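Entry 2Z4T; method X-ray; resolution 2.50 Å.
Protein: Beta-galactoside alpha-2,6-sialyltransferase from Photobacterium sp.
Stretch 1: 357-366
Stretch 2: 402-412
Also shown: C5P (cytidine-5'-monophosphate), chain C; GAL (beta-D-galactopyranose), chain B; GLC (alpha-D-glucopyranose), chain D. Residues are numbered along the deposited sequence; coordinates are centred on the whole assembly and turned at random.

Stretch 1 357-366: FVFTGTTVWA
Stretch 2, residues 402-412: FKGHPGGGIIN

One histidine ring meets partners from several directions at once. H405 points its CA-CB bond toward the other stretch, with chi1 between wells at -134° and chi2 at -70°. T363 (chi1 t) lays its methyl over the ring face, CG2 lying 3.7 Å from the ring centroid and 20° off the normal. At the edge, H405 NE2 donates to C5P O1P at 2.8 Å, while H405 ND1 accepts from G407 N at 3.1 Å. Both ring nitrogens are therefore engaged, NE2 as donor and ND1 as acceptor. W365 (chi1 m, chi2 127°) approaches obliquely, its CZ2 3.5 Å from H405 CE1 and the planes at 77°; one indole face carries GAL C5 and GLC O3.

Upstream, two short strands run parallel, pairing F359 with F402 and T360 with K403 at CA-CA distances of 5.1 and 4.8 Å. K403 N donates to F359 O at 3.0 Å, and G361 N to K403 O at 2.8 Å. F359 and F402, both chi1 t, share a sheet face, and F402 CD1 meets the F359 ring edge at CD2, 3.8 Å away. T360 (p) and K403 (t) occupy the other face. Where the strands end, G361 O and K403 O both accept from C5P N4, at 2.9 and 2.8 Å.

After G404 (phi 56°, psi 83°), a type I turn spans H405 to G408, closed by G408 N to H405 O at 2.9 Å. T363 OG1 donates to G407 O at 2.9 Å, so the same threonine serves ring and turn. Glycine leaves room here: an ideal CB on G407 would sit 2.6 Å from W365 CH2, and one on G408 2.4 Å from N412 OD1. G409, at phi 53°, psi -123°, sits at the N-cap position, right before the helix, whose I411 (m, t) places CD1 4.1 Å from V364 CG2. Water 1 donates to T362 O at 2.9 Å and N412 OD1 at 2.7 Å, bridging the stretches.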

# COMPACT_ATOMS: atom_id res chain seq x y z
N PHE A 357 12.67 21.60 -12.11
CA PHE A 357 11.23 21.70 -12.18
C PHE A 357 10.68 20.33 -12.56
O PHE A 357 11.14 19.73 -13.53
CB PHE A 357 10.85 22.75 -13.23
CG PHE A 357 9.43 22.67 -13.72
CD1 PHE A 357 8.37 22.53 -12.83
CD2 PHE A 357 9.15 22.79 -15.07
CE1 PHE A 357 7.05 22.47 -13.28
CE2 PHE A 357 7.84 22.76 -15.54
CZ PHE A 357 6.79 22.59 -14.65
N VAL A 358 9.73 19.83 -11.78
CA VAL A 358 9.04 18.60 -12.14
C VAL A 358 7.62 18.93 -12.53
O VAL A 358 6.89 19.56 -11.75
CB VAL A 358 9.02 17.54 -10.98
CG1 VAL A 358 8.11 16.33 -11.36
CG2 VAL A 358 10.41 17.06 -10.65
N PHE A 359 7.23 18.56 -13.74
CA PHE A 359 5.84 18.65 -14.13
C PHE A 359 5.18 17.32 -13.82
O PHE A 359 5.71 16.27 -14.23
CB PHE A 359 5.68 18.99 -15.62
CG PHE A 359 4.26 18.91 -16.09
CD1 PHE A 359 3.41 20.00 -15.96
CD2 PHE A 359 3.75 17.72 -16.61
CE1 PHE A 359 2.08 19.92 -16.37
CE2 PHE A 359 2.42 17.62 -17.03
CZ PHE A 359 1.58 18.72 -16.91
N THR A 360 4.05 17.36 -13.10
CA THR A 360 3.32 16.13 -12.79
C THR A 360 2.13 15.97 -13.73
O THR A 360 1.31 16.88 -13.85
CB THR A 360 2.86 16.05 -11.30
OG1 THR A 360 1.90 17.07 -11.01
CG2 THR A 360 4.03 16.21 -10.38
N GLY A 361 2.03 14.82 -14.40
CA GLY A 361 0.98 14.62 -15.42
C GLY A 361 -0.26 13.95 -14.88
O GLY A 361 -0.33 13.60 -13.71
N THR A 362 -1.25 13.77 -15.74
CA THR A 362 -2.46 13.03 -15.39
C THR A 362 -2.81 12.00 -16.48
O THR A 362 -2.14 11.91 -17.50
CB THR A 362 -3.66 13.98 -15.16
OG1 THR A 362 -4.70 13.28 -14.47
CG2 THR A 362 -4.21 14.54 -16.47
N THR A 363 -3.88 11.25 -16.25
CA THR A 363 -4.37 10.35 -17.28
C THR A 363 -5.88 10.44 -17.33
O THR A 363 -6.47 11.03 -16.43
CB THR A 363 -3.94 8.89 -17.00
OG1 THR A 363 -4.21 8.11 -18.16
CG2 THR A 363 -4.68 8.30 -15.79
N VAL A 364 -6.51 9.87 -18.36
CA VAL A 364 -7.96 9.76 -18.40
C VAL A 364 -8.38 8.34 -18.09
O VAL A 364 -7.91 7.40 -18.75
CB VAL A 364 -8.57 9.96 -19.79
CG1 VAL A 364 -9.81 10.86 -19.68
CG2 VAL A 364 -7.55 10.45 -20.82
N TRP A 365 -9.28 8.17 -17.12
CA TRP A 365 -9.94 6.88 -16.91
C TRP A 365 -11.21 6.77 -17.78
O TRP A 365 -11.90 7.77 -18.02
CB TRP A 365 -10.29 6.66 -15.42
CG TRP A 365 -9.13 6.81 -14.44
CD1 TRP A 365 -9.10 7.61 -13.33
CD2 TRP A 365 -7.86 6.12 -14.48
NE1 TRP A 365 -7.89 7.48 -12.68
CE2 TRP A 365 -7.11 6.57 -13.35
CE3 TRP A 365 -7.28 5.19 -15.35
CZ2 TRP A 365 -5.82 6.10 -13.06
CZ3 TRP A 365 -5.98 4.73 -15.07
CH2 TRP A 365 -5.27 5.19 -13.93
N ALA A 366 -11.50 5.56 -18.27
CA ALA A 366 -12.72 5.33 -19.06
C ALA A 366 -12.92 6.39 -20.17
O ALA A 366 -14.05 6.84 -20.40
CB ALA A 366 -13.95 5.29 -18.13
N PHE A 402 9.90 15.25 -15.75
CA PHE A 402 8.53 14.78 -15.95
C PHE A 402 8.18 13.58 -15.09
O PHE A 402 8.97 12.66 -14.97
CB PHE A 402 8.28 14.48 -17.43
CG PHE A 402 6.93 13.87 -17.74
CD1 PHE A 402 5.74 14.57 -17.50
CD2 PHE A 402 6.84 12.60 -18.30
CE1 PHE A 402 4.50 14.02 -17.81
CE2 PHE A 402 5.61 12.04 -18.62
CZ PHE A 402 4.43 12.75 -18.37
N LYS A 403 6.99 13.62 -14.50
CA LYS A 403 6.38 12.51 -13.75
C LYS A 403 4.91 12.56 -14.22
O LYS A 403 4.12 13.21 -13.55
CB LYS A 403 6.48 12.92 -12.28
CG LYS A 403 5.91 11.93 -11.26
CD LYS A 403 6.54 10.56 -11.50
CE LYS A 403 5.86 9.54 -10.73
NZ LYS A 403 4.56 9.13 -11.27
N GLY A 404 4.44 11.89 -15.29
CA GLY A 404 4.22 10.46 -15.46
C GLY A 404 3.30 10.25 -14.27
O GLY A 404 3.79 9.67 -13.31
N HIS A 405 1.98 10.49 -14.31
CA HIS A 405 0.93 9.45 -14.26
C HIS A 405 1.20 7.97 -14.53
O HIS A 405 1.47 7.57 -15.66
CB HIS A 405 -0.48 9.90 -14.66
CG HIS A 405 -1.54 9.42 -13.71
ND1 HIS A 405 -1.92 8.09 -13.62
CD2 HIS A 405 -2.29 10.08 -12.79
CE1 HIS A 405 -2.85 7.96 -12.69
NE2 HIS A 405 -3.10 9.16 -12.18
N PRO A 406 1.18 7.16 -13.46
CA PRO A 406 1.41 5.70 -13.55
C PRO A 406 0.56 5.03 -14.63
O PRO A 406 1.06 4.16 -15.33
CB PRO A 406 1.04 5.18 -12.17
CG PRO A 406 1.27 6.36 -11.24
CD PRO A 406 1.00 7.62 -12.07
N GLY A 407 -0.69 5.47 -14.78
CA GLY A 407 -1.59 4.97 -15.81
C GLY A 407 -1.67 5.81 -17.07
O GLY A 407 -2.65 5.74 -17.81
N GLY A 408 -0.64 6.61 -17.35
CA GLY A 408 -0.69 7.55 -18.47
C GLY A 408 -0.55 6.92 -19.84
O GLY A 408 -1.08 7.44 -20.83
N GLY A 409 0.19 5.81 -19.91
CA GLY A 409 0.33 5.05 -21.13
C GLY A 409 0.81 5.94 -22.25
O GLY A 409 1.85 6.59 -22.13
N ILE A 410 0.03 5.97 -23.33
CA ILE A 410 0.43 6.68 -24.53
C ILE A 410 0.48 8.19 -24.32
O ILE A 410 1.12 8.89 -25.10
CB ILE A 410 -0.45 6.26 -25.75
CG1 ILE A 410 0.44 5.84 -26.94
CG2 ILE A 410 -1.53 7.30 -26.11
CD1 ILE A 410 1.15 7.01 -27.79
N ILE A 411 -0.16 8.69 -23.26
CA ILE A 411 -0.10 10.12 -22.91
C ILE A 411 1.32 10.51 -22.52
O ILE A 411 1.84 11.54 -22.96
CB ILE A 411 -1.04 10.48 -21.74
CG1 ILE A 411 -2.49 10.23 -22.13
CG2 ILE A 411 -0.83 11.94 -21.32
CD1 ILE A 411 -3.44 10.45 -21.00
N ASN A 412 1.92 9.67 -21.69
CA ASN A 412 3.29 9.88 -21.25
C ASN A 412 4.28 9.84 -22.39
O ASN A 412 5.17 10.69 -22.45
CB ASN A 412 3.66 8.90 -20.13
CG ASN A 412 2.82 9.11 -18.88
OD1 ASN A 412 2.17 10.14 -18.73
ND2 ASN A 412 2.82 8.13 -17.98
O3P C5P C . -3.54 11.66 -10.21
P C5P C . -4.21 10.76 -9.24
O1P C5P C . -4.76 9.57 -10.01
O2P C5P C . -5.11 11.49 -8.27
O5' C5P C . -3.05 10.23 -8.30
C5' C5P C . -3.20 9.11 -7.46
C4' C5P C . -1.78 8.70 -7.08
O4' C5P C . -1.04 8.34 -8.25
C3' C5P C . -0.96 9.83 -6.47
O3' C5P C . -1.09 9.91 -5.06
C2' C5P C . 0.44 9.39 -6.80
O2' C5P C . 0.83 8.29 -5.98
C1' C5P C . 0.32 8.78 -8.16
N1 C5P C . 0.66 9.76 -9.19
C2 C5P C . 2.03 9.99 -9.48
N3 C5P C . 2.39 10.88 -10.45
C4 C5P C . 1.44 11.56 -11.14
C5 C5P C . 0.07 11.35 -10.87
C6 C5P C . -0.30 10.42 -9.88
O2 C5P C . 2.93 9.41 -8.86
N4 C5P C . 1.84 12.43 -12.11
C1 GAL B . -10.07 3.20 -12.55
C2 GAL B . -11.34 3.03 -11.73
C3 GAL B . -11.53 4.26 -10.84
C4 GAL B . -10.26 4.55 -10.04
C5 GAL B . -9.02 4.59 -10.94
C6 GAL B . -7.71 4.67 -10.15
O2 GAL B . -12.45 2.82 -12.60
O3 GAL B . -12.63 4.06 -9.96
O4 GAL B . -10.12 3.56 -9.05
O5 GAL B . -8.97 3.41 -11.70
O6 GAL B . -7.56 5.89 -9.47
C1 GLC D . -7.89 0.33 -16.47
C2 GLC D . -6.99 0.99 -15.42
C3 GLC D . -7.83 1.24 -14.16
C4 GLC D . -9.13 2.01 -14.46
C5 GLC D . -9.88 1.33 -15.64
C6 GLC D . -11.18 1.93 -16.18
O1 GLC D . -8.44 -0.90 -15.99
O2 GLC D . -5.89 0.18 -15.06
O3 GLC D . -7.02 1.87 -13.20
O4 GLC D . -9.90 2.00 -13.27
O5 GLC D . -8.98 1.20 -16.74
O6 GLC D . -11.59 3.16 -15.60
O HOH W 1 0.75 11.90 -17.22